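Local coordinates for cellulase CEL9M (Clostridium cellulolyticum, PDB 1IA6), which probably hydrolyses internal beta-1,4-glucosidic linkages in cellulose and related beta-glucans, as a glycoside hydrolase of family 9, at residues Ala124-Pro132 with His363-Tyr372; Lys11-Ala19 with His383-Gly391. All coordinates share one frame; numbering follows the deposited sequence.

Contact 1 (Ala124-Pro132 with His363-Tyr372); sequences ADHTYWGAP and HHRAANGYTY
The side chain of Arg365 crosses one face of Trp129 at a slant, and this pair forms the dense part of the contact. CG of Arg365 sits over the six-membered ring in a CH-pi contact, 3.6 Å from its centroid and 14° off the normal, while Trp129 CE3 lies over the centre of the guanidinium, whose plane is turned 45° from the indole. The arginine chain, extended from CG to NE, carries NE to the carbonyl of the residue before the tryptophan: NE to Tyr128 O is 2.6 Å, nearly straight and in the guanidinium plane. NH2 adds a weak bond to His126 O, and NH1 is taken by Gly58 O, so the guanidinium is fixed in rotation. At the indole edge, NE1 donates to Asn368 OD1 (3.2 Å) in the ring plane but above the amide plane; Tyr370 N reaches the same oxygen from the opposite face, closing an Asx turn after helix 365-368. CE1 of His363 meets Trp129 CZ3 at 3.6 Å. Gly130 O is buried here without a polar partner. In a second buried contact, close to zinc ligand His55, Pro132 CD meets Ala366 CB at 3.8 Å.

Toward solvent the packing thins. Exposed Tyr372 brings CZ to 3.5 Å from Trp129 CB, its ring oblique to the indole, and Thr127 offers little more than its carbonyl to the tyrosine edge. Together Trp129, His363 and Tyr372 form an aromatic cluster between loops of the family 9 catalytic module, and His363 lies beside Glu410, a predicted active-site residue.

Contact 2 (Lys11-Ala19 with His383-Gly391); sequences KDSIIFFDA and HLLTGALVG
Gly387 lies against the flank of helix 6-15, its CA 4.2 Å from that of Ser13, where a type II beta turn from Leu385 to Ala388 meets the helix within the family 9 catalytic module, an (alpha/alpha)6 barrel. Beyond Ile15 the chain of Lys11-Ala19 keeps helical backbone angles without all the regular bonds; His383-Gly391 has no regular helix or strand. No conventional hydrogen bond joins the segments. Two CA-H...O contacts bring the backbones together instead: Gly387 CA approaches Asp12 O at 3.2 Å with 152° at the hydrogen, and Phe16 CA approaches Thr386 O at 3.3 Å with a more bent 124°. Gly387, at positive phi, thus sets its bare CA directly against the helix carbonyl. Leu385, which opens the turn, is also the centre of an inverse gamma turn.

Asn416 on helix 413-429 ties both segments to a third element, its ND2 bonded to Ser13 O and Gly387 O and its OD1 to Leu389 N. Phe16, with CG trans to its own N (chi1 163°), swings its ring alongside the extended chain after the turn, and CD1 meets Ala388 CB at 3.5 Å. On Asp12, OD1 meets the methyl CG2 of Thr386 at 3.5 Å, a van der Waals contact, and Ile15 touches the same threonine more distantly. Further along, Leu385 reaches between Phe16 and Ala19. Its CD1 stands 4.1 Å from Phe16 CE1 but only 3.4 Å from Ala19 CB, closer than two methyl carbons normally pack.

Overall arrangement
Contact 2 is a buried joint, its centre about 13 Å from the centre of the chain, while contact 1, its centre about 22 Å from that point, is partly buried and reaches the surface. Their centres are about 17 Å apart, and along the sequence contact 1 is nested inside the loop closed by contact 2. They touch directly: Ala367 O and His383 N, 3.0 Å apart, form a probable hydrogen bond, and His364 packs on Leu385. Their chemistry follows their place. Contact 1 joins loops and the short helix 365-368 through an aromatic cluster and side-chain hydrogen bonds; contact 2 sets a turn against helix 6-15 through close backbone approach and apolar side chains.

Contact 1 (Ala124-Pro132 with His363-Tyr372)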
loop_
_atom_site.group_PDB
_atom_site.type_symbol
_atom_site.label_atom_id
_atom_site.label_comp_id
_atom_site.label_asym_id
_atom_site.label_seq_id
_atom_site.Cartn_x
_atom_site.Cartn_y
_atom_site.Cartn_z
ATOM N N ALA A 124 6.608 -22.311 -0.321
ATOM C CA ALA A 124 5.814 -23.282 0.422
ATOM C C ALA A 124 4.397 -22.788 0.683
ATOM O O ALA A 124 3.433 -23.541 0.548
ATOM C CB ALA A 124 6.499 -23.613 1.742
ATOM N N ASP A 125 4.269 -21.521 1.060
ATOM C CA ASP A 125 2.953 -20.960 1.342
ATOM C C ASP A 125 2.025 -21.082 0.139
ATOM O O ASP A 125 0.834 -21.345 0.287
ATOM C CB ASP A 125 3.074 -19.488 1.735
ATOM C CG ASP A 125 1.738 -18.875 2.100
ATOM O OD1 ASP A 125 1.163 -19.277 3.129
ATOM O OD2 ASP A 125 1.261 -17.999 1.352
ATOM N N HIS A 126 2.579 -20.905 -1.053
ATOM C CA HIS A 126 1.785 -20.970 -2.270
ATOM C C HIS A 126 1.337 -22.367 -2.688
ATOM O O HIS A 126 0.486 -22.502 -3.565
ATOM C CB HIS A 126 2.541 -20.281 -3.405
ATOM C CG HIS A 126 2.716 -18.809 -3.190
ATOM N ND1 HIS A 126 3.431 -18.008 -4.054
ATOM C CD2 HIS A 126 2.252 -17.993 -2.214
ATOM C CE1 HIS A 126 3.398 -16.759 -3.618
ATOM N NE2 HIS A 126 2.689 -16.723 -2.504
ATOM N N THR A 127 1.895 -23.403 -2.068
ATOM C CA THR A 127 1.490 -24.769 -2.398
ATOM C C THR A 127 0.234 -25.120 -1.608
ATOM O O THR A 127 -0.393 -26.154 -1.841
ATOM C CB THR A 127 2.581 -25.805 -2.052
ATOM O OG1 THR A 127 2.832 -25.786 -0.642
ATOM C CG2 THR A 127 3.866 -25.501 -2.805
ATOM N N TYR A 128 -0.128 -24.248 -0.672
ATOM C CA TYR A 128 -1.303 -24.450 0.167
ATOM C C TYR A 128 -2.486 -23.634 -0.340
ATOM O O TYR A 128 -2.328 -22.481 -0.733
ATOM C CB TYR A 128 -0.989 -24.029 1.610
ATOM C CG TYR A 128 -2.188 -24.005 2.541
ATOM C CD1 TYR A 128 -2.698 -25.182 3.093
ATOM C CD2 TYR A 128 -2.819 -22.801 2.863
ATOM C CE1 TYR A 128 -3.806 -25.161 3.945
ATOM C CE2 TYR A 128 -3.928 -22.769 3.710
ATOM C CZ TYR A 128 -4.415 -23.952 4.247
ATOM O OH TYR A 128 -5.510 -23.922 5.077
ATOM N N TRP A 129 -3.667 -24.241 -0.347
ATOM C CA TRP A 129 -4.872 -23.532 -0.754
ATOM C C TRP A 129 -5.998 -23.928 0.185
ATOM O O TRP A 129 -6.518 -25.042 0.130
ATOM C CB TRP A 129 -5.262 -23.833 -2.205
ATOM C CG TRP A 129 -6.376 -22.931 -2.677
ATOM C CD1 TRP A 129 -7.713 -23.084 -2.440
ATOM C CD2 TRP A 129 -6.234 -21.684 -3.377
ATOM N NE1 TRP A 129 -8.411 -22.009 -2.941
ATOM C CE2 TRP A 129 -7.528 -21.136 -3.521
ATOM C CE3 TRP A 129 -5.137 -20.976 -3.890
ATOM C CZ2 TRP A 129 -7.758 -19.911 -4.160
ATOM C CZ3 TRP A 129 -5.366 -19.757 -4.527
ATOM C CH2 TRP A 129 -6.670 -19.239 -4.655
ATOM N N GLY A 130 -6.351 -22.995 1.060
ATOM C CA GLY A 130 -7.397 -23.210 2.039
ATOM C C GLY A 130 -7.451 -21.973 2.915
ATOM O O GLY A 130 -6.708 -21.019 2.673
ATOM N N ALA A 131 -8.314 -21.982 3.923
ATOM C CA ALA A 131 -8.448 -20.837 4.818
ATOM C C ALA A 131 -7.191 -20.632 5.657
ATOM O O ALA A 131 -6.552 -21.592 6.081
ATOM C CB ALA A 131 -9.655 -21.027 5.731
ATOM N N PRO A 132 -6.813 -19.366 5.898
ATOM C CA PRO A 132 -5.615 -19.115 6.701
ATOM C C PRO A 132 -5.773 -19.656 8.119
ATOM O O PRO A 132 -4.795 -20.023 8.762
ATOM C CB PRO A 132 -5.480 -17.592 6.663
ATOM C CG PRO A 132 -6.895 -17.118 6.469
ATOM C CD PRO A 132 -7.421 -18.103 5.444
ATOM N N HIS A 363 -8.294 -13.878 -6.903
ATOM C CA HIS A 363 -7.232 -14.798 -6.511
ATOM C C HIS A 363 -6.952 -14.530 -5.034
ATOM O O HIS A 363 -5.996 -13.841 -4.682
ATOM C CB HIS A 363 -5.978 -14.542 -7.347
ATOM C CG HIS A 363 -4.884 -15.534 -7.110
ATOM N ND1 HIS A 363 -5.069 -16.892 -7.254
ATOM C CD2 HIS A 363 -3.593 -15.367 -6.736
ATOM C CE1 HIS A 363 -3.939 -17.519 -6.977
ATOM N NE2 HIS A 363 -3.028 -16.617 -6.660
ATOM N N HIS A 364 -7.805 -15.075 -4.175
ATOM C CA HIS A 364 -7.693 -14.866 -2.735
ATOM C C HIS A 364 -8.163 -16.135 -2.023
ATOM O O HIS A 364 -9.320 -16.535 -2.136
ATOM C CB HIS A 364 -8.556 -13.655 -2.357
ATOM C CG HIS A 364 -8.360 -13.164 -0.955
ATOM N ND1 HIS A 364 -9.016 -13.712 0.126
ATOM C CD2 HIS A 364 -7.613 -12.147 -0.463
ATOM C CE1 HIS A 364 -8.684 -13.053 1.222
ATOM N NE2 HIS A 364 -7.834 -12.097 0.892
ATOM N N ARG A 365 -7.256 -16.767 -1.287
ATOM C CA ARG A 365 -7.581 -18.010 -0.597
ATOM C C ARG A 365 -8.748 -17.939 0.386
ATOM O O ARG A 365 -9.672 -18.749 0.306
ATOM C CB ARG A 365 -6.328 -18.555 0.098
ATOM C CG ARG A 365 -5.295 -19.083 -0.891
ATOM C CD ARG A 365 -3.956 -19.381 -0.238
ATOM N NE ARG A 365 -3.024 -19.990 -1.185
ATOM C CZ ARG A 365 -2.454 -19.359 -2.207
ATOM N NH1 ARG A 365 -2.705 -18.076 -2.439
ATOM N NH2 ARG A 365 -1.629 -20.020 -3.009
ATOM N N ALA A 366 -8.717 -16.982 1.305
ATOM C CA ALA A 366 -9.794 -16.865 2.287
ATOM C C ALA A 366 -11.156 -16.609 1.636
ATOM O O ALA A 366 -12.137 -17.287 1.955
ATOM C CB ALA A 366 -9.472 -15.758 3.289
ATOM N N ALA A 367 -11.219 -15.639 0.727
ATOM C CA ALA A 367 -12.475 -15.316 0.050
ATOM C C ALA A 367 -12.985 -16.477 -0.806
ATOM O O ALA A 367 -14.186 -16.736 -0.855
ATOM C CB ALA A 367 -12.304 -14.064 -0.818
ATOM N N ASN A 368 -12.073 -17.170 -1.481
ATOM C CA ASN A 368 -12.460 -18.297 -2.327
ATOM C C ASN A 368 -13.260 -19.310 -1.502
ATOM O O ASN A 368 -14.322 -19.772 -1.930
ATOM C CB ASN A 368 -11.216 -18.945 -2.935
ATOM C CG ASN A 368 -11.551 -20.118 -3.830
ATOM O OD1 ASN A 368 -11.439 -21.270 -3.424
ATOM N ND2 ASN A 368 -11.978 -19.828 -5.054
ATOM N N GLY A 369 -12.742 -19.645 -0.324
ATOM C CA GLY A 369 -13.430 -20.554 0.577
ATOM C C GLY A 369 -13.403 -22.044 0.282
ATOM O O GLY A 369 -14.024 -22.821 1.009
ATOM N N TYR A 370 -12.695 -22.450 -0.764
ATOM C CA TYR A 370 -12.612 -23.861 -1.122
ATOM C C TYR A 370 -11.188 -24.380 -0.968
ATOM O O TYR A 370 -10.261 -23.609 -0.726
ATOM C CB TYR A 370 -13.070 -24.065 -2.569
ATOM C CG TYR A 370 -14.513 -23.689 -2.813
ATOM C CD1 TYR A 370 -15.553 -24.478 -2.321
ATOM C CD2 TYR A 370 -14.841 -22.535 -3.521
ATOM C CE1 TYR A 370 -16.884 -24.127 -2.530
ATOM C CE2 TYR A 370 -16.169 -22.174 -3.735
ATOM C CZ TYR A 370 -17.183 -22.974 -3.237
ATOM O OH TYR A 370 -18.494 -22.621 -3.445
ATOM N N THR A 371 -11.022 -25.692 -1.101
ATOM C CA THR A 371 -9.706 -26.313 -0.995
ATOM C C THR A 371 -9.427 -27.127 -2.258
ATOM O O THR A 371 -9.925 -26.800 -3.339
ATOM C CB THR A 371 -9.625 -27.236 0.238
ATOM O OG1 THR A 371 -10.641 -28.243 0.154
ATOM C CG2 THR A 371 -9.822 -26.432 1.515
ATOM N N TYR A 372 -8.629 -28.182 -2.128
ATOM C CA TYR A 372 -8.307 -29.029 -3.272
ATOM C C TYR A 372 -9.188 -30.275 -3.318
ATOM O O TYR A 372 -8.697 -31.388 -3.510
ATOM C CB TYR A 372 -6.832 -29.445 -3.230
ATOM C CG TYR A 372 -5.860 -28.346 -3.602
ATOM C CD1 TYR A 372 -5.958 -27.689 -4.830
ATOM C CD2 TYR A 372 -4.826 -27.981 -2.741
ATOM C CE1 TYR A 372 -5.049 -26.693 -5.191
ATOM C CE2 TYR A 372 -3.908 -26.987 -3.091
ATOM C CZ TYR A 372 -4.027 -26.349 -4.317
ATOM O OH TYR A 372 -3.126 -25.365 -4.665
#

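Contact 2 (Lys11-Ala19 with His383-Gly391)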
loop_
_atom_site.group_PDB
_atom_site.type_symbol
_atom_site.label_atom_id
_atom_site.label_comp_id
_atom_site.label_asym_id
_atom_site.label_seq_id
_atom_site.Cartn_x
_atom_site.Cartn_y
_atom_site.Cartn_z
ATOM N N LYS A 11 -15.286 3.774 1.661
ATOM C CA LYS A 11 -15.592 2.892 2.782
ATOM C C LYS A 11 -15.218 1.454 2.447
ATOM O O LYS A 11 -14.590 0.764 3.249
ATOM C CB LYS A 11 -17.082 2.943 3.127
ATOM C CG LYS A 11 -17.450 2.032 4.299
ATOM C CD LYS A 11 -18.955 1.950 4.535
ATOM C CE LYS A 11 -19.656 1.174 3.431
ATOM N NZ LYS A 11 -21.113 0.991 3.714
ATOM N N ASP A 12 -15.612 1.003 1.259
ATOM C CA ASP A 12 -15.306 -0.359 0.841
ATOM C C ASP A 12 -13.806 -0.617 0.728
ATOM O O ASP A 12 -13.332 -1.655 1.166
ATOM C CB ASP A 12 -15.947 -0.681 -0.513
ATOM C CG ASP A 12 -17.458 -0.768 -0.452
ATOM O OD1 ASP A 12 -18.018 -0.976 0.645
ATOM O OD2 ASP A 12 -18.090 -0.645 -1.521
ATOM N N SER A 13 -13.069 0.324 0.141
ATOM C CA SER A 13 -11.626 0.160 -0.049
ATOM C C SER A 13 -10.867 0.025 1.270
ATOM O O SER A 13 -9.812 -0.610 1.330
ATOM C CB SER A 13 -11.058 1.322 -0.877
ATOM O OG SER A 13 -11.132 2.552 -0.180
ATOM N N ILE A 14 -11.407 0.621 2.327
ATOM C CA ILE A 14 -10.785 0.540 3.646
ATOM C C ILE A 14 -11.153 -0.795 4.291
ATOM O O ILE A 14 -10.323 -1.443 4.924
ATOM C CB ILE A 14 -11.268 1.682 4.555
ATOM C CG1 ILE A 14 -10.820 3.026 3.977
ATOM C CG2 ILE A 14 -10.737 1.482 5.975
ATOM C CD1 ILE A 14 -11.497 4.224 4.623
ATOM N N ILE A 15 -12.409 -1.197 4.119
ATOM C CA ILE A 15 -12.910 -2.454 4.667
ATOM C C ILE A 15 -12.133 -3.661 4.145
ATOM O O ILE A 15 -11.944 -4.647 4.861
ATOM C CB ILE A 15 -14.413 -2.621 4.337
ATOM C CG1 ILE A 15 -15.247 -1.813 5.335
ATOM C CG2 ILE A 15 -14.805 -4.089 4.340
ATOM C CD1 ILE A 15 -16.706 -1.640 4.918
ATOM N N PHE A 16 -11.686 -3.578 2.898
ATOM C CA PHE A 16 -10.922 -4.659 2.279
ATOM C C PHE A 16 -9.820 -5.219 3.176
ATOM O O PHE A 16 -9.645 -6.430 3.270
ATOM C CB PHE A 16 -10.275 -4.173 0.978
ATOM C CG PHE A 16 -9.171 -5.066 0.488
ATOM C CD1 PHE A 16 -9.456 -6.311 -0.058
ATOM C CD2 PHE A 16 -7.838 -4.678 0.615
ATOM C CE1 PHE A 16 -8.433 -7.160 -0.470
ATOM C CE2 PHE A 16 -6.809 -5.519 0.207
ATOM C CZ PHE A 16 -7.106 -6.762 -0.337
ATOM N N PHE A 17 -9.074 -4.336 3.829
ATOM C CA PHE A 17 -7.968 -4.770 4.673
ATOM C C PHE A 17 -8.336 -5.779 5.752
ATOM O O PHE A 17 -7.492 -6.572 6.168
ATOM C CB PHE A 17 -7.268 -3.542 5.254
ATOM C CG PHE A 17 -6.550 -2.731 4.213
ATOM C CD1 PHE A 17 -5.294 -3.122 3.755
ATOM C CD2 PHE A 17 -7.160 -1.628 3.627
ATOM C CE1 PHE A 17 -4.657 -2.429 2.728
ATOM C CE2 PHE A 17 -6.533 -0.928 2.598
ATOM C CZ PHE A 17 -5.280 -1.329 2.147
ATOM N N ASP A 18 -9.594 -5.763 6.189
ATOM C CA ASP A 18 -10.064 -6.712 7.196
ATOM C C ASP A 18 -9.901 -8.151 6.693
ATOM O O ASP A 18 -9.694 -9.074 7.482
ATOM C CB ASP A 18 -11.551 -6.468 7.518
ATOM C CG ASP A 18 -11.758 -5.461 8.640
ATOM O OD1 ASP A 18 -10.778 -4.812 9.057
ATOM O OD2 ASP A 18 -12.915 -5.318 9.104
ATOM N N ALA A 19 -9.994 -8.346 5.382
ATOM C CA ALA A 19 -9.880 -9.692 4.816
ATOM C C ALA A 19 -8.483 -10.284 4.914
ATOM O O ALA A 19 -8.313 -11.500 4.829
ATOM C CB ALA A 19 -10.332 -9.690 3.354
ATOM N N HIS A 383 -17.109 -16.310 -0.626
ATOM C CA HIS A 383 -17.330 -15.085 0.142
ATOM C C HIS A 383 -17.071 -13.816 -0.670
ATOM O O HIS A 383 -16.241 -13.811 -1.574
ATOM C CB HIS A 383 -16.434 -15.100 1.379
ATOM C CG HIS A 383 -16.581 -16.336 2.211
ATOM N ND1 HIS A 383 -17.741 -16.641 2.890
ATOM C CD2 HIS A 383 -15.720 -17.351 2.460
ATOM C CE1 HIS A 383 -17.589 -17.790 3.522
ATOM N NE2 HIS A 383 -16.373 -18.244 3.278
ATOM N N LEU A 384 -17.786 -12.744 -0.341
ATOM C CA LEU A 384 -17.632 -11.473 -1.042
ATOM C C LEU A 384 -16.461 -10.676 -0.464
ATOM O O LEU A 384 -16.485 -10.276 0.702
ATOM C CB LEU A 384 -18.920 -10.651 -0.937
ATOM C CG LEU A 384 -18.935 -9.310 -1.684
ATOM C CD1 LEU A 384 -18.820 -9.554 -3.182
ATOM C CD2 LEU A 384 -20.216 -8.554 -1.371
ATOM N N LEU A 385 -15.441 -10.450 -1.289
ATOM C CA LEU A 385 -14.246 -9.714 -0.875
ATOM C C LEU A 385 -14.452 -8.213 -1.107
ATOM O O LEU A 385 -13.814 -7.602 -1.958
ATOM C CB LEU A 385 -13.036 -10.222 -1.669
ATOM C CG LEU A 385 -11.634 -9.712 -1.313
ATOM C CD1 LEU A 385 -11.305 -10.053 0.128
ATOM C CD2 LEU A 385 -10.614 -10.352 -2.245
ATOM N N THR A 386 -15.347 -7.631 -0.319
ATOM C CA THR A 386 -15.692 -6.219 -0.424
ATOM C C THR A 386 -14.506 -5.254 -0.432
ATOM O O THR A 386 -13.636 -5.322 0.434
ATOM C CB THR A 386 -16.632 -5.818 0.727
ATOM O OG1 THR A 386 -17.784 -6.673 0.711
ATOM C CG2 THR A 386 -17.075 -4.363 0.585
ATOM N N GLY A 387 -14.489 -4.363 -1.423
ATOM C CA GLY A 387 -13.448 -3.349 -1.522
ATOM C C GLY A 387 -12.145 -3.678 -2.231
ATOM O O GLY A 387 -11.313 -2.793 -2.423
ATOM N N ALA A 388 -11.957 -4.926 -2.643
ATOM C CA ALA A 388 -10.715 -5.303 -3.308
ATOM C C ALA A 388 -10.598 -4.777 -4.734
ATOM O O ALA A 388 -11.520 -4.912 -5.535
ATOM C CB ALA A 388 -10.563 -6.827 -3.316
ATOM N N LEU A 389 -9.454 -4.170 -5.038
ATOM C CA LEU A 389 -9.181 -3.679 -6.383
ATOM C C LEU A 389 -8.483 -4.838 -7.099
ATOM O O LEU A 389 -7.442 -5.318 -6.641
ATOM C CB LEU A 389 -8.248 -2.464 -6.335
ATOM C CG LEU A 389 -7.816 -1.882 -7.689
ATOM C CD1 LEU A 389 -9.011 -1.241 -8.388
ATOM C CD2 LEU A 389 -6.728 -0.850 -7.477
ATOM N N VAL A 390 -9.050 -5.305 -8.207
ATOM C CA VAL A 390 -8.428 -6.411 -8.930
ATOM C C VAL A 390 -7.337 -5.926 -9.881
ATOM O O VAL A 390 -7.196 -4.725 -10.118
ATOM C CB VAL A 390 -9.472 -7.224 -9.728
ATOM C CG1 VAL A 390 -10.476 -7.847 -8.772
ATOM C CG2 VAL A 390 -10.177 -6.333 -10.733
ATOM N N GLY A 391 -6.561 -6.865 -10.417
ATOM C CA GLY A 391 -5.490 -6.506 -11.332
ATOM C C GLY A 391 -5.942 -5.552 -12.422
ATOM O O GLY A 391 -5.347 -4.491 -12.617
#